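Local coordinates for protein 6-phospho-alpha-glucosidase (Merdibacter massiliensis, PDB 6VC6) that probably hydrolyses 6-phospho-alpha-glucosides as a family 4 glycosyl hydrolase that holds NAD and a manganese(II) ion beside the sugar phosphate, at residues Glu431-Lys434 against Gly435-Glu439; His319-Met322 against Met323-Ala327; Arg237-Ser240 against Trp241-Tyr245; Leu383-Gln386 against Gln387-Glu391; Ser66-Asp70 against Pro71-Tyr75. One frame throughout, in Å; residues are numbered along the deposited sequence.

Contact 1 (Glu431-Lys434 against Gly435-Glu439)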
# COMPACT_ATOMS: atom_id res chain seq x y z
N GLU A 431 24.13 5.44 -5.80
CA GLU A 431 25.19 4.45 -5.79
C GLU A 431 24.66 3.06 -5.44
O GLU A 431 24.95 2.08 -6.14
CB GLU A 431 26.28 4.86 -4.80
CG GLU A 431 27.68 4.40 -5.16
CD GLU A 431 28.24 5.11 -6.38
OE1 GLU A 431 29.20 4.58 -6.99
OE2 GLU A 431 27.72 6.19 -6.75
N VAL A 432 23.86 2.96 -4.37
CA VAL A 432 23.37 1.65 -3.95
C VAL A 432 22.26 1.13 -4.86
O VAL A 432 22.04 -0.08 -4.93
CB VAL A 432 22.88 1.71 -2.49
CG1 VAL A 432 24.06 1.69 -1.53
CG2 VAL A 432 22.02 2.94 -2.26
N ASN A 433 21.55 2.02 -5.55
CA ASN A 433 20.49 1.63 -6.48
C ASN A 433 20.99 1.57 -7.92
O ASN A 433 20.24 1.91 -8.85
CB ASN A 433 19.31 2.60 -6.38
CG ASN A 433 18.49 2.39 -5.12
OD1 ASN A 433 17.59 1.56 -5.09
ND2 ASN A 433 18.80 3.16 -4.08
N LYS A 434 22.23 1.13 -8.13
CA LYS A 434 22.89 1.31 -9.42
C LYS A 434 22.12 0.64 -10.56
O LYS A 434 21.87 1.25 -11.60
CB LYS A 434 24.32 0.78 -9.36
CG LYS A 434 25.23 1.35 -10.44
CD LYS A 434 26.04 2.51 -9.91
CE LYS A 434 27.37 2.03 -9.38
NZ LYS A 434 27.90 2.92 -8.33
N GLY A 435 21.75 -0.62 -10.37
CA GLY A 435 21.10 -1.35 -11.44
C GLY A 435 19.60 -1.48 -11.31
O GLY A 435 18.98 -2.34 -11.94
N MSE A 436 18.99 -0.62 -10.49
CA MSE A 436 17.56 -0.72 -10.21
C MSE A 436 16.81 0.58 -10.46
O MSE A 436 15.58 0.60 -10.50
CB MSE A 436 17.34 -1.18 -8.77
CG MSE A 436 17.84 -2.59 -8.49
SE MSE A 436 18.24 -2.88 -6.60
CE MSE A 436 19.95 -1.97 -6.50
N TRP A 437 17.55 1.66 -10.62
CA TRP A 437 17.00 2.98 -10.88
C TRP A 437 17.08 3.31 -12.36
O TRP A 437 17.85 2.70 -13.11
CB TRP A 437 17.77 4.05 -10.09
CG TRP A 437 17.23 4.32 -8.72
CD1 TRP A 437 16.41 3.52 -7.98
CD2 TRP A 437 17.47 5.49 -7.93
NE1 TRP A 437 16.14 4.12 -6.77
CE2 TRP A 437 16.77 5.33 -6.72
CE3 TRP A 437 18.22 6.66 -8.13
CZ2 TRP A 437 16.80 6.29 -5.71
CZ3 TRP A 437 18.24 7.61 -7.13
CH2 TRP A 437 17.53 7.43 -5.94
N PRO A 438 16.28 4.28 -12.83
CA PRO A 438 16.56 4.87 -14.14
C PRO A 438 17.82 5.72 -14.06
O PRO A 438 18.24 6.16 -12.99
CB PRO A 438 15.32 5.72 -14.42
CG PRO A 438 14.81 6.07 -13.06
CD PRO A 438 15.09 4.87 -12.20
N GLU A 439 18.43 5.94 -15.22
CA GLU A 439 19.59 6.82 -15.28
C GLU A 439 19.18 8.24 -14.92
O GLU A 439 18.10 8.70 -15.29
CB GLU A 439 20.23 6.78 -16.66
CG GLU A 439 21.72 6.50 -16.66
CD GLU A 439 22.36 6.71 -18.02
OE1 GLU A 439 22.42 7.87 -18.47
OE2 GLU A 439 22.79 5.72 -18.64
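N433 lays its side chain on the indole of W437 in the turn that follows helix 419-432. The amide and ring planes are only 18° apart, so the two flat groups stack, and N433 CB forms a CH-pi contact 3.4 Å from the centroid of the five-membered ring. The first torsion of N433 sets this up: CG stands anti to the carbonyl carbon (chi1 -74°), which swings the amide over the pyrrole part of the indole. The polar rim atoms of the stack bond elsewhere: N433 OD1 to R121, N433 ND2 to M429 O and W437 NE1 to A117 O; asparagine suits a place where a flat group must stack and also bond at its rim.

The backbone closes the turn at one oxygen. N433 O accepts from M436 N at 3.3 Å and from W437 N at 3.2 Å, both coming from the same face of the carbonyl plane. K434, bent at its second and third torsions, turns back to E431 in a salt bridge (NZ to OE1 2.5 Å). The selenomethionine M436 bends at its third torsion (-78°) and sets its methyl CE 3.2 Å from V432 O.

Contact 2 (His319-Met322 against Met323-Ala327). With NAD (nicotinamide-adenine-dinucleotide), chain G.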
# COMPACT_ATOMS: atom_id res chain seq x y z
N HIS A 319 -5.46 -8.18 5.72
CA HIS A 319 -4.76 -7.61 4.58
C HIS A 319 -5.16 -8.30 3.28
O HIS A 319 -5.48 -7.63 2.28
CB HIS A 319 -3.25 -7.70 4.79
CG HIS A 319 -2.45 -7.35 3.57
ND1 HIS A 319 -2.21 -6.05 3.18
CD2 HIS A 319 -1.85 -8.13 2.64
CE1 HIS A 319 -1.49 -6.05 2.07
NE2 HIS A 319 -1.25 -7.30 1.73
N ALA A 320 -5.16 -9.63 3.27
CA ALA A 320 -5.52 -10.36 2.06
C ALA A 320 -7.01 -10.29 1.78
O ALA A 320 -7.42 -10.33 0.61
CB ALA A 320 -5.08 -11.82 2.18
N GLU A 321 -7.84 -10.18 2.82
CA GLU A 321 -9.28 -10.19 2.61
C GLU A 321 -9.76 -8.94 1.89
O GLU A 321 -10.71 -9.01 1.11
CB GLU A 321 -10.01 -10.34 3.95
CG GLU A 321 -10.04 -11.75 4.48
CD GLU A 321 -11.05 -11.93 5.60
OE1 GLU A 321 -11.76 -10.95 5.92
OE2 GLU A 321 -11.12 -13.04 6.16
N MSE A 322 -9.12 -7.81 2.13
CA MSE A 322 -9.62 -6.57 1.55
C MSE A 322 -9.46 -6.54 0.04
O MSE A 322 -10.32 -6.03 -0.67
CB MSE A 322 -8.92 -5.36 2.14
CG MSE A 322 -9.59 -4.09 1.68
SE MSE A 322 -8.92 -2.51 2.54
CE MSE A 322 -7.72 -1.94 1.12
N MSE A 323 -8.35 -7.08 -0.44
CA MSE A 323 -8.12 -7.15 -1.88
C MSE A 323 -9.11 -8.11 -2.51
O MSE A 323 -9.61 -7.87 -3.62
CB MSE A 323 -6.68 -7.58 -2.20
CG MSE A 323 -6.41 -7.67 -3.70
SE MSE A 323 -4.53 -7.63 -4.23
CE MSE A 323 -4.28 -5.70 -4.40
N ILE A 324 -9.41 -9.21 -1.82
CA ILE A 324 -10.41 -10.15 -2.32
C ILE A 324 -11.79 -9.50 -2.33
O ILE A 324 -12.55 -9.66 -3.29
CB ILE A 324 -10.41 -11.45 -1.49
CG1 ILE A 324 -9.05 -12.15 -1.60
CG2 ILE A 324 -11.52 -12.38 -1.96
CD1 ILE A 324 -8.92 -13.33 -0.67
N LYS A 325 -12.12 -8.76 -1.28
CA LYS A 325 -13.41 -8.07 -1.24
C LYS A 325 -13.49 -7.01 -2.34
O LYS A 325 -14.57 -6.78 -2.91
CB LYS A 325 -13.63 -7.43 0.13
CG LYS A 325 -13.80 -8.43 1.26
CD LYS A 325 -15.21 -8.97 1.32
CE LYS A 325 -15.35 -10.03 2.40
NZ LYS A 325 -14.75 -9.58 3.69
N VAL A 326 -12.37 -6.37 -2.66
CA VAL A 326 -12.34 -5.43 -3.78
C VAL A 326 -12.60 -6.16 -5.09
O VAL A 326 -13.35 -5.68 -5.95
CB VAL A 326 -11.00 -4.67 -3.81
CG1 VAL A 326 -10.80 -3.98 -5.15
CG2 VAL A 326 -10.94 -3.66 -2.68
N ALA A 327 -12.00 -7.35 -5.25
CA ALA A 327 -12.25 -8.14 -6.44
C ALA A 327 -13.71 -8.60 -6.51
O ALA A 327 -14.28 -8.70 -7.60
CB ALA A 327 -11.31 -9.34 -6.49
PA NAD G . 8.60 -9.28 0.24
O1A NAD G . 8.37 -10.31 1.32
O2A NAD G . 10.01 -8.90 -0.16
O5B NAD G . 7.83 -9.74 -1.09
C5B NAD G . 8.13 -9.16 -2.35
C4B NAD G . 8.09 -10.23 -3.43
O4B NAD G . 7.96 -9.62 -4.72
C3B NAD G . 9.39 -11.02 -3.43
O3B NAD G . 9.09 -12.42 -3.39
C2B NAD G . 10.06 -10.69 -4.75
O2B NAD G . 10.67 -11.85 -5.31
C1B NAD G . 8.90 -10.21 -5.61
N9A NAD G . 9.35 -9.24 -6.65
C8A NAD G . 10.22 -8.23 -6.49
N7A NAD G . 10.40 -7.56 -7.66
C5A NAD G . 9.63 -8.15 -8.59
C6A NAD G . 9.33 -7.95 -10.03
N6A NAD G . 9.92 -6.95 -10.73
N1A NAD G . 8.46 -8.80 -10.62
C2A NAD G . 7.87 -9.80 -9.93
N3A NAD G . 8.09 -10.04 -8.63
C4A NAD G . 8.94 -9.26 -7.92
O3 NAD G . 7.81 -7.93 0.61
PN NAD G . 6.54 -7.91 1.60
O1N NAD G . 6.99 -7.36 2.93
O2N NAD G . 5.81 -9.23 1.52
O5D NAD G . 5.65 -6.79 0.87
C5D NAD G . 4.88 -7.12 -0.28
C4D NAD G . 4.42 -5.83 -0.94
O4D NAD G . 3.11 -5.49 -0.47
C3D NAD G . 5.34 -4.68 -0.56
O3D NAD G . 5.67 -3.94 -1.74
C2D NAD G . 4.50 -3.80 0.34
O2D NAD G . 4.83 -2.42 0.18
C1D NAD G . 3.10 -4.10 -0.15
N1N NAD G . 2.07 -3.76 0.83
C2N NAD G . 1.24 -2.76 0.52
C3N NAD G . 0.24 -2.37 1.38
C7N NAD G . -0.66 -1.24 0.98
O7N NAD G . -1.38 -0.72 1.81
N7N NAD G . -0.62 -0.82 -0.28
C4N NAD G . 0.08 -3.04 2.59
C5N NAD G . 0.96 -4.07 2.90
C6N NAD G . 1.95 -4.43 1.99
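Both segments belong to helix 318-331, with K325 N donating to E321 O at 2.8 Å, V326 N to M322 O at 2.9 Å, and I324 N more weakly to A320 O. One turn apart, E321 and K325 lie side by side and point the same way, yet their charged ends make only a long salt bridge, OE1 to NZ 4.0 Å. K325 CG, anti to the carbonyl carbon (chi1 -67°), lies 3.1 Å from E321 O. I324 CG1 likewise rests against A320 O, so aliphatic carbon covers the helix carbonyls.

H319 reaches the other way, into the NAD pocket. With CG anti to the backbone N (chi1 170°), its imidazole meets the nicotinamide obliquely, CE1 lying 3.3 Å from NAD C5N. D171 is hydrogen-bonded to ND1 and the Y145 ring stacks on the imidazole, which together would limit its rotation. With an alanine in place of H319, D171 would probably lose its imidazole mate and a gap would open beside the nicotinamide. The compact A320, together with I324, packs on helix 16-25, while the selenomethionine M323, V326 and A327 lie on strand 141-144, with M323 and A327 also touching strand 80-83.

Contact 3 (Arg237-Ser240 against Trp241-Tyr245). With G6P (6-O-phosphono-alpha-D-glucopyranose), chain F.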
# COMPACT_ATOMS: atom_id res chain seq x y z
N ARG A 237 0.75 -7.17 17.11
CA ARG A 237 1.53 -6.17 16.41
C ARG A 237 2.86 -5.92 17.11
O ARG A 237 2.97 -6.02 18.34
CB ARG A 237 0.75 -4.85 16.31
CG ARG A 237 -0.60 -4.99 15.65
CD ARG A 237 -0.49 -5.64 14.28
NE ARG A 237 0.09 -4.73 13.30
CZ ARG A 237 -0.58 -3.75 12.70
NH1 ARG A 237 -1.86 -3.54 12.99
NH2 ARG A 237 0.03 -2.97 11.82
N ASP A 238 3.87 -5.59 16.32
CA ASP A 238 5.17 -5.24 16.86
C ASP A 238 5.09 -3.91 17.61
O ASP A 238 4.15 -3.12 17.44
CB ASP A 238 6.22 -5.16 15.75
CG ASP A 238 6.61 -6.53 15.22
OD1 ASP A 238 6.62 -7.49 16.02
OD2 ASP A 238 6.91 -6.64 14.02
N GLN A 239 6.10 -3.66 18.45
CA GLN A 239 6.07 -2.48 19.31
C GLN A 239 6.06 -1.19 18.50
O GLN A 239 5.43 -0.21 18.89
CB GLN A 239 7.27 -2.51 20.26
CG GLN A 239 7.31 -1.34 21.24
CD GLN A 239 6.09 -1.28 22.13
OE1 GLN A 239 5.62 -2.30 22.63
NE2 GLN A 239 5.55 -0.08 22.32
N SER A 240 6.76 -1.18 17.35
CA SER A 240 6.80 0.02 16.53
C SER A 240 5.42 0.39 16.00
O SER A 240 5.11 1.58 15.84
CB SER A 240 7.78 -0.17 15.37
OG SER A 240 7.35 -1.21 14.51
N TRP A 241 4.57 -0.61 15.73
CA TRP A 241 3.22 -0.31 15.25
C TRP A 241 2.33 0.19 16.38
O TRP A 241 1.47 1.05 16.16
CB TRP A 241 2.61 -1.55 14.60
CG TRP A 241 2.84 -1.63 13.12
CD1 TRP A 241 3.48 -2.62 12.44
CD2 TRP A 241 2.44 -0.66 12.14
NE1 TRP A 241 3.50 -2.34 11.10
CE2 TRP A 241 2.87 -1.14 10.89
CE3 TRP A 241 1.77 0.56 12.20
CZ2 TRP A 241 2.64 -0.45 9.70
CZ3 TRP A 241 1.55 1.25 11.02
CH2 TRP A 241 1.98 0.75 9.79
N LEU A 242 2.53 -0.32 17.60
CA LEU A 242 1.77 0.17 18.74
C LEU A 242 2.11 1.62 19.04
O LEU A 242 1.24 2.41 19.43
CB LEU A 242 2.03 -0.71 19.96
CG LEU A 242 1.68 -2.19 19.81
CD1 LEU A 242 2.14 -2.98 21.03
CD2 LEU A 242 0.19 -2.37 19.58
N ASP A 243 3.38 2.00 18.87
CA ASP A 243 3.77 3.39 19.07
C ASP A 243 3.20 4.29 17.98
O ASP A 243 2.79 5.42 18.25
CB ASP A 243 5.29 3.51 19.12
CG ASP A 243 5.92 2.54 20.10
OD1 ASP A 243 7.05 2.07 19.82
OD2 ASP A 243 5.30 2.25 21.14
N THR A 244 3.16 3.79 16.74
CA THR A 244 2.62 4.58 15.64
C THR A 244 1.13 4.85 15.83
O THR A 244 0.66 5.97 15.65
CB THR A 244 2.88 3.87 14.31
OG1 THR A 244 4.29 3.80 14.07
CG2 THR A 244 2.21 4.62 13.16
N TYR A 245 0.38 3.81 16.21
CA TYR A 245 -1.05 3.99 16.45
C TYR A 245 -1.31 4.81 17.71
O TYR A 245 -2.23 5.63 17.74
CB TYR A 245 -1.74 2.63 16.54
CG TYR A 245 -2.21 2.10 15.21
CD1 TYR A 245 -3.54 2.24 14.82
CD2 TYR A 245 -1.34 1.45 14.34
CE1 TYR A 245 -3.98 1.75 13.60
CE2 TYR A 245 -1.77 0.96 13.13
CZ TYR A 245 -3.09 1.12 12.76
OH TYR A 245 -3.53 0.63 11.55
C1 G6P F . 0.85 0.07 6.42
C2 G6P F . 0.64 0.50 4.96
C3 G6P F . 1.47 -0.28 3.95
C4 G6P F . 2.85 -0.49 4.50
C5 G6P F . 2.72 -1.44 5.68
C6 G6P F . 4.08 -1.60 6.35
O1 G6P F . -0.42 -0.30 6.99
O2 G6P F . -0.75 0.39 4.62
O3 G6P F . 1.54 0.43 2.70
O4 G6P F . 3.69 -1.07 3.50
O5 G6P F . 1.81 -0.97 6.68
O6 G6P F . 4.11 -2.85 7.02
P G6P F . 5.50 -3.45 7.57
O1P G6P F . 6.08 -4.13 6.35
O2P G6P F . 6.28 -2.24 8.03
O3P G6P F . 5.09 -4.37 8.69
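The indole of W241 carries the guanidinium of R237 on one face and meets the bound sugar phosphate at its edge, at the start of helix 239-246. R237 NH2 sits 3.2 Å above the ring plane, and CZ lies 4.2 Å from the centroid of the five-membered ring, a cation-pi contact. The two planes are 52° apart, so the cation tilts onto the ring and does not stack flat. R237 gets there by bending at its second and third torsions, while NH1 keeps a salt bridge to D233. At the indole edge, W241 CZ2 comes within 3.2 Å of G6P O5, and G6P C6 lies in the ring plane. Tryptophan suits this place because its long flat ring offers a face to a cation and an edge to the sugar. If W241 were a leucine, R237 would probably lose the aromatic face under its guanidinium and a gap would be left beside the sugar ring.

D238 stands at the N-cap position, but its carboxylate pairs with R283 of the sugar pocket and makes no capping bond. Farther out, Q239 bends at chi2 (60°) and NE2 donates to D243 OD2 on the syn side, at 2.6 Å.

Contact 4 (Leu383-Gln386 against Gln387-Glu391)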
# COMPACT_ATOMS: atom_id res chain seq x y z
N LEU A 383 -0.21 21.23 2.74
CA LEU A 383 0.51 19.98 2.98
C LEU A 383 0.45 19.06 1.77
O LEU A 383 1.47 18.49 1.36
CB LEU A 383 -0.06 19.28 4.22
CG LEU A 383 0.23 19.90 5.58
CD1 LEU A 383 -0.63 19.26 6.66
CD2 LEU A 383 1.71 19.77 5.93
N LEU A 384 -0.73 18.90 1.18
CA LEU A 384 -0.90 17.91 0.12
C LEU A 384 -0.30 18.39 -1.20
O LEU A 384 0.27 17.59 -1.95
CB LEU A 384 -2.38 17.58 -0.06
CG LEU A 384 -3.03 16.85 1.12
CD1 LEU A 384 -4.41 16.34 0.73
CD2 LEU A 384 -2.15 15.70 1.59
N VAL A 385 -0.41 19.68 -1.50
CA VAL A 385 0.17 20.20 -2.73
C VAL A 385 1.69 20.10 -2.69
O VAL A 385 2.34 19.82 -3.71
CB VAL A 385 -0.31 21.65 -2.99
CG1 VAL A 385 0.49 22.29 -4.11
CG2 VAL A 385 -1.79 21.65 -3.32
N GLN A 386 2.28 20.31 -1.51
CA GLN A 386 3.73 20.13 -1.37
C GLN A 386 4.12 18.68 -1.64
O GLN A 386 5.12 18.42 -2.32
CB GLN A 386 4.18 20.55 0.02
CG GLN A 386 5.64 20.20 0.33
CD GLN A 386 6.02 20.49 1.77
OE1 GLN A 386 5.16 20.64 2.64
NE2 GLN A 386 7.32 20.57 2.03
N GLN A 387 3.35 17.73 -1.12
CA GLN A 387 3.69 16.32 -1.28
C GLN A 387 3.44 15.84 -2.71
O GLN A 387 4.29 15.16 -3.30
CB GLN A 387 2.91 15.47 -0.28
CG GLN A 387 3.14 13.97 -0.43
CD GLN A 387 4.56 13.56 -0.09
OE1 GLN A 387 5.28 14.26 0.62
NE2 GLN A 387 4.97 12.40 -0.60
N VAL A 388 2.29 16.20 -3.28
CA VAL A 388 1.96 15.73 -4.62
C VAL A 388 2.90 16.36 -5.65
O VAL A 388 3.15 15.78 -6.71
CB VAL A 388 0.48 16.01 -4.95
CG1 VAL A 388 0.26 17.48 -5.28
CG2 VAL A 388 0.02 15.12 -6.09
N SER A 389 3.44 17.55 -5.35
CA SER A 389 4.43 18.14 -6.24
C SER A 389 5.75 17.38 -6.17
O SER A 389 6.41 17.18 -7.19
CB SER A 389 4.64 19.62 -5.90
OG SER A 389 3.42 20.34 -5.98
N SER A 390 6.14 16.96 -4.97
CA SER A 390 7.37 16.18 -4.82
C SER A 390 7.24 14.83 -5.53
O SER A 390 8.20 14.37 -6.16
CB SER A 390 7.69 15.98 -3.34
OG SER A 390 8.85 15.18 -3.17
N GLU A 391 6.08 14.19 -5.43
CA GLU A 391 5.88 12.92 -6.11
C GLU A 391 5.90 13.08 -7.62
O GLU A 391 6.49 12.26 -8.33
CB GLU A 391 4.56 12.28 -5.66
CG GLU A 391 4.46 12.05 -4.16
CD GLU A 391 3.09 11.56 -3.74
OE1 GLU A 391 2.17 11.59 -4.58
OE2 GLU A 391 2.93 11.15 -2.57
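Q387 and Q386, with V385 just before them, carry most of this contact between successive turns of helix 378-400. Q387 sets its CB 3.7 Å from L383 O, while its backbone N donates to that same oxygen. Its amide then leads off along the helix: the chain bends at the second torsion (66°), and NE2 donates to E391 OE2 at 3.1 Å. That bond is nearly straight (167°), lies in the amide plane, and meets the carboxylate oxygen on the anti side. A glutamine suits the place, since it offers an N-H to a buried carboxylate one turn on while its body packs on Y201 of strand 201-209.

Q386 differs at its second torsion, where the chain runs extended. CB and CG stay beside the following peptide, CB 3.2 Å from Q387 N, and the amide leads away: NE2 donates to L412 O, and OE1 makes a weak bond with R414, tying the helix to the end of helix 403-412 and the loop that follows.

V385 contributes mainly its carbonyl. Beside it V388 CG1 lies 3.3 Å from L384 O and close to V385 O as well. S389, small and with its hydroxyl folded back anti to its own carbonyl carbon (chi1 -58°), adds a second bond to the routine helical one. S389 N, at 3.0 Å, and S389 OG, at 2.6 Å, thus grip V385 O from opposite faces of its plane.

Contact 5 (Ser66-Asp70 against Pro71-Tyr75)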
# COMPACT_ATOMS: atom_id res chain seq x y z
N SER A 66 -0.84 -23.31 -9.39
CA SER A 66 0.52 -23.43 -9.92
C SER A 66 1.30 -22.18 -9.53
O SER A 66 0.73 -21.13 -9.25
CB SER A 66 0.52 -23.61 -11.44
OG SER A 66 -0.24 -22.60 -12.08
N TYR A 67 2.63 -22.33 -9.51
CA TYR A 67 3.54 -21.21 -9.32
C TYR A 67 4.63 -21.28 -10.38
O TYR A 67 5.09 -22.37 -10.73
CB TYR A 67 4.15 -21.21 -7.91
CG TYR A 67 5.03 -22.39 -7.57
CD1 TYR A 67 4.49 -23.55 -7.01
CD2 TYR A 67 6.40 -22.35 -7.79
CE1 TYR A 67 5.30 -24.63 -6.69
CE2 TYR A 67 7.21 -23.42 -7.48
CZ TYR A 67 6.65 -24.56 -6.93
OH TYR A 67 7.46 -25.63 -6.62
N THR A 68 5.02 -20.12 -10.89
CA THR A 68 5.93 -20.07 -12.02
C THR A 68 6.71 -18.77 -12.01
O THR A 68 6.36 -17.81 -11.32
CB THR A 68 5.17 -20.20 -13.35
OG1 THR A 68 6.09 -20.13 -14.44
CG2 THR A 68 4.15 -19.09 -13.49
N THR A 69 7.79 -18.76 -12.79
CA THR A 69 8.55 -17.55 -13.09
C THR A 69 8.48 -17.20 -14.57
O THR A 69 9.33 -16.45 -15.07
CB THR A 69 10.01 -17.69 -12.64
OG1 THR A 69 10.73 -18.47 -13.61
CG2 THR A 69 10.09 -18.38 -11.29
N ASP A 70 7.49 -17.73 -15.28
CA ASP A 70 7.30 -17.49 -16.70
C ASP A 70 6.11 -16.57 -16.90
O ASP A 70 4.99 -16.91 -16.49
CB ASP A 70 7.08 -18.82 -17.44
CG ASP A 70 6.82 -18.63 -18.92
OD1 ASP A 70 7.26 -17.60 -19.48
OD2 ASP A 70 6.18 -19.51 -19.52
N PRO A 71 6.30 -15.39 -17.52
CA PRO A 71 5.16 -14.47 -17.68
C PRO A 71 4.03 -15.03 -18.53
O PRO A 71 2.86 -14.73 -18.26
CB PRO A 71 5.81 -13.24 -18.33
CG PRO A 71 7.26 -13.34 -18.00
CD PRO A 71 7.57 -14.80 -17.98
N ALA A 72 4.35 -15.83 -19.55
CA ALA A 72 3.32 -16.37 -20.42
C ALA A 72 2.39 -17.30 -19.65
O ALA A 72 1.16 -17.23 -19.79
CB ALA A 72 3.96 -17.11 -21.60
N GLU A 73 2.95 -18.18 -18.82
CA GLU A 73 2.13 -19.08 -18.02
C GLU A 73 1.28 -18.32 -17.01
O GLU A 73 0.18 -18.76 -16.66
CB GLU A 73 3.01 -20.09 -17.28
CG GLU A 73 3.61 -21.17 -18.16
CD GLU A 73 4.37 -22.21 -17.35
OE1 GLU A 73 4.34 -22.13 -16.10
OE2 GLU A 73 4.99 -23.11 -17.96
N ALA A 74 1.76 -17.17 -16.54
CA ALA A 74 1.09 -16.47 -15.45
C ALA A 74 -0.05 -15.59 -15.94
O ALA A 74 -1.12 -15.56 -15.33
CB ALA A 74 2.11 -15.64 -14.66
N TYR A 75 0.16 -14.86 -17.04
CA TYR A 75 -0.73 -13.78 -17.42
C TYR A 75 -1.72 -14.15 -18.52
O TYR A 75 -2.55 -13.31 -18.90
CB TYR A 75 0.09 -12.56 -17.87
CG TYR A 75 1.10 -12.09 -16.84
CD1 TYR A 75 0.82 -12.18 -15.48
CD2 TYR A 75 2.32 -11.55 -17.23
CE1 TYR A 75 1.73 -11.75 -14.54
CE2 TYR A 75 3.24 -11.12 -16.29
CZ TYR A 75 2.94 -11.22 -14.95
OH TYR A 75 3.85 -10.79 -14.01
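T68 and E73 are joined by a hydrogen bond where strand 64-68 turns into helix 71-75, T68 OG1 donating to E73 OE1 at 3.1 Å from well above the carboxylate plane. The same hydroxyl accepts D70 N at 2.9 Å, which makes an ST turn. Threonine fits because its OG1, anti to the backbone N (chi1 179°), can take one N-H and give its own proton to the glutamate.

The backbone bonds begin the helix. D70 is the N-cap: its OD1 accepts A72 N, but weakly, at 3.4 Å, while D70 O accepts A74 N at 3.2 Å in the carbonyl plane. P71 suits the first turn, where its missing N-H costs no helical bond.

Nonpolar contact is slight. T68 CG2 lies 4.2 Å from A74 CB. A74 is small enough to fit between this corner and the sheet, touching F38 and C7 of the neighbouring strands.

The charges are alike. D70 OD2 and E73 OE2 come within 4.1 Å, with their carboxylate planes turned 65° apart. E73 runs extended beyond CG, a methylene 3.3 Å from D70 OD2, which carries its carboxylate past D70 to the threonine hydroxyl.

Both acids lie at the start of the helix, where the positive end of its dipole would be expected to ease their mutual repulsion. The threonine proton probably offsets part of the remaining charge on E73, so one hydroxyl, accepting from D70 N and donating to E73, ties the strand end to the helix, beside the backbone bond and the weak cap.

Overall arrangement
Along the chain the order is contact 5, contact 3, contact 2, contact 4 and contact 1, all in series and none touching another. Contact 5 lies at strand 64-68, an outermost strand of the large mixed sheet, and contact 2 on helix 318-331, which packs against strands 80-83 and 141-144 of that sheet. Contacts 2 and 3, nearest atoms about 9 Å apart, bring H319 to the nicotinamide and W241 to the sugar. Contacts 1 and 4 do not touch the ligands, M436 lying about 9 Å from NAD and Q387 about 13 Å from the sugar phosphate. Thus contacts 2 and 3 probably shape the adjoining ligand pockets, while 1, 4 and 5 join helices and strands of the surrounding fold.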